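Local structure of tyrocidine synthase 2 (Brevibacillus parabrevis, 6TA8) at residues A[29-34]-A[200-205]; A[35-40]-A[97-102]; A[168-173]-A[305-310]; A[196-201]-A[316-321]. The protein belongs to the nonribosomal peptide synthetase family and is represented here by a domain of the condensation type, a two-lobed fold with a sheet in each lobe. All coordinates share one frame; numbering follows the deposited sequence.

In the fold
From the N terminus, 29-34 opens interaction 1 and 35-40 opens interaction 2 straight after it. Interaction 2 closes first, at 97-102, so it is nested within interaction 1. Segment 168-173 then opens interaction 3, and 196-201 opens interaction 4. Interaction 1 closes at 200-205, sharing S200 and F201 with interaction 4. Interaction 3 closes at 305-310 and interaction 4 at 316-321. Interaction 3 therefore crosses both interaction 1 and interaction 4. Interactions 1 and 2 tie the N-terminal strand to helix 201-212 and to strand 98-101. Interactions 3 and 4 fasten the long loop between strands 297-304 and 325-332 to helix 169-187 and to the segment leading into helix 201-212.

Interaction 1 (A[29-34]-A[200-205])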
# COMPACT_ATOMS: atom_id res chain seq x y z
N GLY A 29 11.30 -15.78 -19.79
CA GLY A 29 10.59 -17.04 -19.70
C GLY A 29 9.60 -17.06 -18.55
O GLY A 29 9.20 -16.02 -18.01
N VAL A 30 9.19 -18.26 -18.18
CA VAL A 30 8.25 -18.48 -17.09
C VAL A 30 9.04 -18.90 -15.86
O VAL A 30 9.75 -19.91 -15.89
CB VAL A 30 7.19 -19.54 -17.46
CG1 VAL A 30 6.50 -20.07 -16.21
CG2 VAL A 30 6.17 -18.94 -18.42
N VAL A 31 8.92 -18.13 -14.79
CA VAL A 31 9.69 -18.35 -13.57
C VAL A 31 8.93 -19.33 -12.68
O VAL A 31 7.72 -19.19 -12.48
CB VAL A 31 9.96 -17.02 -12.84
CG1 VAL A 31 11.08 -17.19 -11.83
CG2 VAL A 31 10.29 -15.93 -13.84
N GLU A 32 9.65 -20.31 -12.14
CA GLU A 32 9.07 -21.30 -11.25
C GLU A 32 10.03 -21.57 -10.09
O GLU A 32 11.21 -21.21 -10.14
CB GLU A 32 8.77 -22.62 -11.99
CG GLU A 32 7.96 -22.46 -13.27
CD GLU A 32 7.80 -23.77 -14.02
OE1 GLU A 32 7.31 -24.75 -13.42
OE2 GLU A 32 8.17 -23.82 -15.21
N GLY A 33 9.50 -22.19 -9.05
CA GLY A 33 10.30 -22.63 -7.92
C GLY A 33 10.02 -21.83 -6.66
O GLY A 33 9.20 -20.90 -6.64
N GLU A 34 10.73 -22.21 -5.60
CA GLU A 34 10.56 -21.56 -4.31
C GLU A 34 11.21 -20.18 -4.31
O GLU A 34 12.26 -19.96 -4.92
CB GLU A 34 11.18 -22.42 -3.20
CG GLU A 34 11.51 -21.67 -1.92
CD GLU A 34 11.42 -22.53 -0.68
OE1 GLU A 34 11.37 -23.77 -0.82
OE2 GLU A 34 11.41 -21.97 0.43
N SER A 200 12.29 -10.59 -12.22
CA SER A 200 11.24 -11.34 -11.55
C SER A 200 11.30 -11.11 -10.04
O SER A 200 12.32 -10.71 -9.48
CB SER A 200 11.38 -12.83 -11.85
OG SER A 200 12.52 -13.38 -11.23
N PHE A 201 10.16 -11.37 -9.39
CA PHE A 201 10.11 -11.28 -7.93
C PHE A 201 10.99 -12.34 -7.27
O PHE A 201 11.42 -12.14 -6.13
CB PHE A 201 8.67 -11.42 -7.44
CG PHE A 201 8.49 -11.11 -5.98
CD1 PHE A 201 8.41 -9.80 -5.55
CD2 PHE A 201 8.41 -12.13 -5.05
CE1 PHE A 201 8.26 -9.51 -4.20
CE2 PHE A 201 8.25 -11.85 -3.71
CZ PHE A 201 8.17 -10.54 -3.28
N LYS A 202 11.25 -13.45 -7.96
CA LYS A 202 12.19 -14.44 -7.44
C LYS A 202 13.61 -13.91 -7.45
O LYS A 202 14.39 -14.16 -6.52
CB LYS A 202 12.08 -15.74 -8.24
CG LYS A 202 13.03 -16.83 -7.79
CD LYS A 202 13.04 -17.99 -8.77
CE LYS A 202 14.04 -19.06 -8.36
NZ LYS A 202 14.15 -20.14 -9.38
N ASP A 203 13.98 -13.17 -8.50
CA ASP A 203 15.32 -12.59 -8.56
C ASP A 203 15.49 -11.45 -7.56
O ASP A 203 16.58 -11.28 -7.01
CB ASP A 203 15.61 -12.08 -9.98
CG ASP A 203 15.75 -13.21 -10.98
OD1 ASP A 203 16.15 -14.32 -10.58
OD2 ASP A 203 15.47 -12.98 -12.18
N TRP A 204 14.43 -10.68 -7.31
CA TRP A 204 14.51 -9.59 -6.35
C TRP A 204 14.74 -10.13 -4.94
O TRP A 204 15.61 -9.64 -4.21
CB TRP A 204 13.25 -8.74 -6.41
CG TRP A 204 13.13 -7.74 -5.30
CD1 TRP A 204 12.53 -7.92 -4.08
CD2 TRP A 204 13.63 -6.40 -5.29
NE1 TRP A 204 12.62 -6.78 -3.33
CE2 TRP A 204 13.30 -5.83 -4.05
CE3 TRP A 204 14.33 -5.62 -6.22
CZ2 TRP A 204 13.64 -4.52 -3.71
CZ3 TRP A 204 14.67 -4.32 -5.88
CH2 TRP A 204 14.32 -3.79 -4.64
N ALA A 205 13.95 -11.13 -4.53
CA ALA A 205 14.11 -11.70 -3.20
C ALA A 205 15.45 -12.42 -3.05
O ALA A 205 16.01 -12.46 -1.95
CB ALA A 205 12.96 -12.66 -2.89
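V31 and K202 carry this contact, with S200 beside them. The V31 side chain points at the start of the helix and divides its two methyls. CG1 lies 3.7 Å from K202 CD, on the aliphatic part of the lysine. CG2 lies 3.8 Å from S200 CB. The lysine passes V31 at a slant and continues to the backbone beyond it. K202 NZ donates a hydrogen bond to E32 O, at 3.2 Å, and meets that oxygen almost end-on, with a C=O...N angle of 164°. All four lysine torsions are close to 180°, so the chain is fully stretched and its amine spans the gap to the backbone just before strand 33-35. K202 CE also passes 4.0 Å from E34 O. The first turn of the helix is capped by S200. S200 OG accepts from D203 N at 3.1 Å, with an N-H...O angle of 153°. Further out, G29 O takes a hydrogen bond from K197 NZ. G33 bonds through its backbone to N101. The contact lies near the surface, where the first turn of helix 201-212 packs against strand 33-35, the edge strand of a small antiparallel sheet, with K202 and A205 both touching I35.

Interaction 2 (A[35-40]-A[97-102]); sequences IALTPI and IKQINR
I35 and Q99 meet on neighbouring segments, where I35 N donates to Q99 O at 3.0 Å and nearly straight, with an N-H...O angle of 173°. Their CA atoms are 5.9 Å apart. The Q99 side chain then folds across I35 and reaches the next residue. Its CG stands between the backbone N and the carbonyl carbon (chi1 59°), and the chain is extended beyond, which carries the amide past I35. Q99 NE2 comes 2.7 Å from A36 O, but the N-H...O angle of 117° makes this a weak hydrogen bond. On the way the amide passes close to the isoleucine, with Q99 NE2 3.4 Å from I35 CB. L37 covers the aliphatic part of the glutamine from another side: L37 CD2 is 3.9 Å from Q99 CG. The other methyl, L37 CD1, turns to I97 and lies 4.3 Å from I97 CB. I35 ends on N101, with I35 CD1 3.7 Å from N101 CB. The N101 amide itself is held elsewhere, since its ND2 donates to D84 O. The chemistry is mixed. One firm backbone bond joins the segments, while Q99 offers a weak hydrogen bond from its amide and an apolar stem to L37, so hydrophobic cover probably contributes much of the hold.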
# COMPACT_ATOMS: atom_id res chain seq x y z
N ILE A 35 10.56 -19.23 -3.63
CA ILE A 35 11.09 -17.89 -3.41
C ILE A 35 11.20 -17.66 -1.91
O ILE A 35 10.43 -18.20 -1.12
CB ILE A 35 10.21 -16.81 -4.07
CG1 ILE A 35 9.81 -17.24 -5.49
CG2 ILE A 35 10.92 -15.47 -4.10
CD1 ILE A 35 8.96 -16.22 -6.21
N ALA A 36 12.19 -16.85 -1.52
CA ALA A 36 12.35 -16.49 -0.12
C ALA A 36 11.37 -15.39 0.27
O ALA A 36 10.97 -14.57 -0.56
CB ALA A 36 13.79 -16.04 0.15
N LEU A 37 10.99 -15.38 1.54
CA LEU A 37 10.03 -14.41 2.04
C LEU A 37 10.71 -13.06 2.23
O LEU A 37 11.73 -12.96 2.93
CB LEU A 37 9.42 -14.89 3.36
CG LEU A 37 8.45 -16.07 3.30
CD1 LEU A 37 8.08 -16.53 4.70
CD2 LEU A 37 7.20 -15.70 2.51
N THR A 38 10.16 -12.02 1.60
CA THR A 38 10.66 -10.67 1.78
C THR A 38 10.29 -10.16 3.17
O THR A 38 9.42 -10.72 3.83
CB THR A 38 10.11 -9.76 0.69
OG1 THR A 38 8.68 -9.72 0.77
CG2 THR A 38 10.53 -10.25 -0.68
N PRO A 39 10.95 -9.09 3.65
CA PRO A 39 10.63 -8.58 4.99
C PRO A 39 9.16 -8.24 5.18
O PRO A 39 8.59 -8.54 6.24
CB PRO A 39 11.52 -7.34 5.11
CG PRO A 39 12.68 -7.64 4.24
CD PRO A 39 12.14 -8.43 3.08
N ILE A 40 8.52 -7.60 4.20
CA ILE A 40 7.11 -7.26 4.34
C ILE A 40 6.25 -8.52 4.30
O ILE A 40 5.15 -8.54 4.86
CB ILE A 40 6.70 -6.24 3.27
CG1 ILE A 40 5.33 -5.63 3.60
CG2 ILE A 40 6.68 -6.88 1.88
CD1 ILE A 40 5.27 -4.99 4.97
N ILE A 97 6.57 -21.42 6.68
CA ILE A 97 5.83 -21.01 5.49
C ILE A 97 6.76 -21.05 4.29
O ILE A 97 7.91 -20.59 4.36
CB ILE A 97 5.22 -19.60 5.67
CG1 ILE A 97 4.24 -19.60 6.85
CG2 ILE A 97 4.53 -19.15 4.40
CD1 ILE A 97 4.83 -19.10 8.15
N LYS A 98 6.27 -21.61 3.19
CA LYS A 98 7.05 -21.76 1.96
C LYS A 98 6.22 -21.24 0.80
O LYS A 98 5.14 -21.79 0.52
CB LYS A 98 7.44 -23.22 1.74
CG LYS A 98 7.99 -23.54 0.36
CD LYS A 98 8.26 -25.03 0.22
CE LYS A 98 8.74 -25.39 -1.18
NZ LYS A 98 9.05 -26.85 -1.31
N GLN A 99 6.70 -20.20 0.14
CA GLN A 99 6.03 -19.65 -1.04
C GLN A 99 6.70 -20.17 -2.30
O GLN A 99 7.93 -20.13 -2.42
CB GLN A 99 6.03 -18.11 -1.02
CG GLN A 99 7.40 -17.45 -0.98
CD GLN A 99 7.37 -16.01 -1.48
OE1 GLN A 99 6.33 -15.50 -1.89
NE2 GLN A 99 8.53 -15.36 -1.44
N ILE A 100 5.89 -20.68 -3.22
CA ILE A 100 6.38 -21.24 -4.48
C ILE A 100 5.72 -20.49 -5.63
O ILE A 100 4.49 -20.35 -5.66
CB ILE A 100 6.09 -22.75 -4.59
CG1 ILE A 100 6.37 -23.46 -3.27
CG2 ILE A 100 6.92 -23.37 -5.71
CD1 ILE A 100 5.93 -24.91 -3.26
N ASN A 101 6.53 -20.02 -6.57
CA ASN A 101 6.02 -19.44 -7.80
C ASN A 101 5.69 -20.59 -8.75
O ASN A 101 6.59 -21.22 -9.32
CB ASN A 101 7.03 -18.49 -8.41
CG ASN A 101 6.38 -17.40 -9.24
OD1 ASN A 101 6.84 -16.25 -9.25
ND2 ASN A 101 5.31 -17.74 -9.94
N ARG A 102 4.40 -20.87 -8.93
CA ARG A 102 3.99 -21.96 -9.79
C ARG A 102 4.15 -21.57 -11.26
O ARG A 102 4.25 -20.39 -11.62
CB ARG A 102 2.55 -22.36 -9.51
CG ARG A 102 2.34 -23.00 -8.14
CD ARG A 102 1.58 -24.31 -8.25
NE ARG A 102 1.15 -24.81 -6.95
CZ ARG A 102 1.88 -25.58 -6.15
NH1 ARG A 102 3.10 -25.96 -6.53
NH2 ARG A 102 1.40 -25.99 -4.98

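Interaction 3 (A[168-173]-A[305-310]); sequences DGVSWR and HGREDI
R307 reaches across to D168, V170 and S171 at the start of helix 169-187. From CB its chain leaves beside the backbone N (chi1 -68°) and runs extended from CG to NE. R307 NE passes 4.1 Å from V170 CG1 and makes a weak hydrogen bond to V316 O. At CZ the guanidinium lies flat over the valine, with V170 CG1 above its centre. R307 NH1 forms a salt bridge to D168 OD2 at 2.9 Å, on the syn side of the carboxylate and tilted somewhat out of both planes, which stand 43° apart. D168 is the aspartate of the HHxxxDG motif that marks condensation domains. It is also the N-cap here, since D168 OD1 accepts from S171 N at 3.0 Å. R307 NH2 donates to S171 OG at 3.1 Å, close to the guanidinium plane and with an N-H...O angle of 149°. NH2 also donates to the backbone O of T319, and F323 adds a cation-pi contact. D168 OD2 has a second donor in F323 N. Beside the arginine, H305 turns a ring face to the same valine. V170 CG2 sits 3.6 Å from the centroid of the H305 ring, a CH-pi contact displaced toward the ring's ND1 and CE1 side.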
# COMPACT_ATOMS: atom_id res chain seq x y z
N ASP A 168 1.12 -4.46 -4.63
CA ASP A 168 1.16 -3.23 -3.85
C ASP A 168 0.67 -2.09 -4.74
O ASP A 168 0.14 -2.32 -5.84
CB ASP A 168 2.56 -2.98 -3.28
CG ASP A 168 3.64 -2.89 -4.35
OD1 ASP A 168 3.32 -3.03 -5.55
OD2 ASP A 168 4.81 -2.69 -3.99
N GLY A 169 0.84 -0.85 -4.27
CA GLY A 169 0.30 0.29 -4.99
C GLY A 169 0.87 0.44 -6.39
O GLY A 169 0.13 0.64 -7.36
N VAL A 170 2.19 0.34 -6.52
CA VAL A 170 2.82 0.47 -7.83
C VAL A 170 2.42 -0.68 -8.74
O VAL A 170 2.24 -0.50 -9.95
CB VAL A 170 4.35 0.58 -7.68
CG1 VAL A 170 5.02 0.63 -9.05
CG2 VAL A 170 4.72 1.82 -6.87
N SER A 171 2.28 -1.88 -8.17
CA SER A 171 1.88 -3.04 -8.97
C SER A 171 0.51 -2.84 -9.60
O SER A 171 0.25 -3.34 -10.70
CB SER A 171 1.89 -4.30 -8.11
OG SER A 171 3.18 -4.56 -7.58
N TRP A 172 -0.39 -2.11 -8.92
CA TRP A 172 -1.71 -1.87 -9.48
C TRP A 172 -1.65 -0.94 -10.69
O TRP A 172 -2.46 -1.09 -11.62
CB TRP A 172 -2.64 -1.30 -8.41
CG TRP A 172 -3.22 -2.34 -7.51
CD1 TRP A 172 -2.88 -2.59 -6.21
CD2 TRP A 172 -4.25 -3.29 -7.84
NE1 TRP A 172 -3.63 -3.63 -5.71
CE2 TRP A 172 -4.48 -4.08 -6.69
CE3 TRP A 172 -4.99 -3.55 -9.00
CZ2 TRP A 172 -5.42 -5.10 -6.67
CZ3 TRP A 172 -5.92 -4.57 -8.97
CH2 TRP A 172 -6.13 -5.33 -7.82
N ARG A 173 -0.71 0.00 -10.70
CA ARG A 173 -0.56 0.87 -11.86
C ARG A 173 -0.07 0.08 -13.07
O ARG A 173 -0.48 0.35 -14.20
CB ARG A 173 0.40 2.02 -11.55
CG ARG A 173 0.19 2.64 -10.18
CD ARG A 173 1.37 3.51 -9.79
NE ARG A 173 1.01 4.92 -9.72
CZ ARG A 173 0.81 5.58 -8.58
NH1 ARG A 173 0.48 6.87 -8.61
NH2 ARG A 173 0.95 4.96 -7.42
N HIS A 305 7.81 2.78 -1.47
CA HIS A 305 7.64 1.85 -2.58
C HIS A 305 8.54 0.63 -2.44
O HIS A 305 8.16 -0.47 -2.85
CB HIS A 305 7.91 2.56 -3.91
CG HIS A 305 6.85 3.55 -4.29
ND1 HIS A 305 6.84 4.19 -5.51
CD2 HIS A 305 5.78 4.02 -3.61
CE1 HIS A 305 5.80 5.01 -5.56
NE2 HIS A 305 5.14 4.92 -4.42
N GLY A 306 9.73 0.81 -1.86
CA GLY A 306 10.63 -0.30 -1.63
C GLY A 306 11.34 -0.83 -2.85
O GLY A 306 12.02 -1.85 -2.76
N ARG A 307 11.21 -0.16 -3.99
CA ARG A 307 11.90 -0.56 -5.22
C ARG A 307 13.20 0.21 -5.39
O ARG A 307 13.45 0.85 -6.42
CB ARG A 307 10.98 -0.37 -6.42
CG ARG A 307 9.79 -1.33 -6.45
CD ARG A 307 8.75 -0.89 -7.47
NE ARG A 307 7.91 -1.99 -7.93
CZ ARG A 307 6.77 -2.36 -7.35
NH1 ARG A 307 6.32 -1.71 -6.29
NH2 ARG A 307 6.08 -3.38 -7.84
N GLU A 308 14.05 0.17 -4.37
CA GLU A 308 15.28 0.93 -4.35
C GLU A 308 16.44 0.10 -4.90
O GLU A 308 16.28 -1.05 -5.31
CB GLU A 308 15.59 1.41 -2.93
CG GLU A 308 14.44 2.14 -2.25
CD GLU A 308 14.22 3.53 -2.83
OE1 GLU A 308 15.20 4.15 -3.29
OE2 GLU A 308 13.06 4.00 -2.82
N ASP A 309 17.63 0.71 -4.92
CA ASP A 309 18.82 0.05 -5.44
C ASP A 309 19.40 -0.86 -4.36
O ASP A 309 19.94 -0.39 -3.36
CB ASP A 309 19.85 1.10 -5.88
CG ASP A 309 21.12 0.47 -6.43
OD1 ASP A 309 21.09 -0.71 -6.82
OD2 ASP A 309 22.15 1.18 -6.48
N ILE A 310 19.27 -2.17 -4.57
CA ILE A 310 19.87 -3.16 -3.67
C ILE A 310 21.08 -3.76 -4.37
O ILE A 310 21.37 -4.95 -4.20
CB ILE A 310 18.85 -4.24 -3.26
CG1 ILE A 310 18.25 -4.90 -4.50
CG2 ILE A 310 17.75 -3.63 -2.40
CD1 ILE A 310 17.35 -6.08 -4.18

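Interaction 4 (A[196-201]-A[316-321])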
# COMPACT_ATOMS: atom_id res chain seq x y z
N LYS A 196 8.30 -6.00 -22.34
CA LYS A 196 9.30 -6.95 -21.88
C LYS A 196 9.28 -7.06 -20.36
O LYS A 196 9.02 -6.09 -19.64
CB LYS A 196 10.69 -6.54 -22.36
CG LYS A 196 10.88 -6.62 -23.87
CD LYS A 196 10.96 -8.06 -24.34
CE LYS A 196 11.19 -8.13 -25.84
NZ LYS A 196 10.06 -7.55 -26.61
N LYS A 197 9.56 -8.26 -19.87
CA LYS A 197 9.59 -8.50 -18.43
C LYS A 197 10.82 -7.84 -17.81
O LYS A 197 11.92 -7.90 -18.35
CB LYS A 197 9.61 -9.99 -18.12
CG LYS A 197 8.38 -10.76 -18.59
CD LYS A 197 8.40 -12.17 -18.00
CE LYS A 197 7.29 -13.03 -18.59
NZ LYS A 197 7.21 -14.34 -17.89
N THR A 198 10.62 -7.22 -16.65
CA THR A 198 11.73 -6.73 -15.85
C THR A 198 12.19 -7.87 -14.94
O THR A 198 11.90 -9.04 -15.20
CB THR A 198 11.30 -5.48 -15.07
OG1 THR A 198 10.00 -5.68 -14.51
CG2 THR A 198 11.27 -4.27 -15.99
N ASP A 199 12.92 -7.55 -13.88
CA ASP A 199 13.43 -8.59 -12.99
C ASP A 199 12.28 -9.26 -12.25
O ASP A 199 11.39 -8.59 -11.72
CB ASP A 199 14.43 -8.00 -12.00
CG ASP A 199 15.76 -7.66 -12.65
OD1 ASP A 199 16.14 -8.35 -13.62
OD2 ASP A 199 16.41 -6.69 -12.20
N SER A 200 12.29 -10.59 -12.22
CA SER A 200 11.24 -11.34 -11.55
C SER A 200 11.30 -11.11 -10.04
O SER A 200 12.32 -10.71 -9.48
CB SER A 200 11.38 -12.83 -11.85
OG SER A 200 12.52 -13.38 -11.23
N PHE A 201 10.16 -11.37 -9.39
CA PHE A 201 10.11 -11.28 -7.93
C PHE A 201 10.99 -12.34 -7.27
O PHE A 201 11.42 -12.14 -6.13
CB PHE A 201 8.67 -11.42 -7.44
CG PHE A 201 8.49 -11.11 -5.98
CD1 PHE A 201 8.41 -9.80 -5.55
CD2 PHE A 201 8.41 -12.13 -5.05
CE1 PHE A 201 8.26 -9.51 -4.20
CE2 PHE A 201 8.25 -11.85 -3.71
CZ PHE A 201 8.17 -10.54 -3.28
N VAL A 316 13.07 -3.30 -11.37
CA VAL A 316 11.73 -3.78 -11.05
C VAL A 316 10.70 -2.73 -11.43
O VAL A 316 9.73 -2.50 -10.69
CB VAL A 316 11.62 -4.16 -9.56
CG1 VAL A 316 12.29 -5.50 -9.29
CG2 VAL A 316 12.23 -3.07 -8.69
N THR A 317 10.89 -2.09 -12.58
CA THR A 317 9.94 -1.08 -13.02
C THR A 317 8.61 -1.70 -13.43
O THR A 317 7.54 -1.17 -13.10
CB THR A 317 10.53 -0.26 -14.18
OG1 THR A 317 11.13 -1.15 -15.13
CG2 THR A 317 11.57 0.72 -13.66
N ARG A 318 8.64 -2.81 -14.16
CA ARG A 318 7.44 -3.51 -14.60
C ARG A 318 7.16 -4.76 -13.77
O ARG A 318 6.40 -5.63 -14.21
CB ARG A 318 7.56 -3.88 -16.08
CG ARG A 318 7.92 -2.71 -16.99
CD ARG A 318 6.78 -1.72 -17.08
NE ARG A 318 5.61 -2.29 -17.74
CZ ARG A 318 4.46 -1.64 -17.92
NH1 ARG A 318 4.33 -0.39 -17.49
NH2 ARG A 318 3.45 -2.24 -18.53
N THR A 319 7.77 -4.88 -12.60
CA THR A 319 7.63 -6.06 -11.76
C THR A 319 6.47 -5.88 -10.79
O THR A 319 6.37 -4.84 -10.12
CB THR A 319 8.92 -6.34 -10.99
OG1 THR A 319 9.97 -6.65 -11.92
CG2 THR A 319 8.73 -7.52 -10.04
N ILE A 320 5.60 -6.88 -10.71
CA ILE A 320 4.45 -6.87 -9.82
C ILE A 320 4.79 -7.69 -8.58
O ILE A 320 5.32 -8.80 -8.69
CB ILE A 320 3.19 -7.41 -10.52
CG1 ILE A 320 2.68 -6.38 -11.53
CG2 ILE A 320 2.11 -7.76 -9.51
CD1 ILE A 320 1.39 -6.78 -12.20
N GLY A 321 4.51 -7.13 -7.41
CA GLY A 321 4.82 -7.81 -6.16
C GLY A 321 4.52 -6.90 -5.00
O GLY A 321 4.06 -5.76 -5.16
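T198 and T319 place their hydroxyls against each other, and most of the polar contact passes through this pair. T198 OG1 donates to T319 OG1 at 2.8 Å. T319 OG1 in turn donates to the backbone D199 O. That last separation, 2.4 Å, is very short, so its exact length is doubtful. T198 OG1 also accepts from R318 N at 3.2 Å, but the N-H...O angle of 122° makes the bond weak. T319 N is near T198 OG1 too, yet its angle is too poor for a bond. The T198 hydroxyl is placed by a first torsion of 44°, which sets OG1 between the backbone N and the carbonyl carbon. Its methyl then falls on the neighbouring residues, with T198 CG2 3.2 Å from T317 OG1. The T317 hydroxyl is bonded to N315 OD1. T319 CG2 lies against the D199 carbonyl, 3.3 Å from D199 O. V316 CG1 approaches that oxygen as well, at 4.0 Å. Several other polar ends have partners outside the two segments. D199 OD1 bonds to S26 OG, D199 OD2 takes N315 N, and R318 NH2 forms a salt bridge to D178 OD1. At the far end F201 CD1 comes 4.1 Å from G321 CA. The arrangement is a loop-on-loop contact. The excursion between strands 297-304 and 325-332 is consistent with the floor loop of condensation domains, which reaches from one lobe to the other.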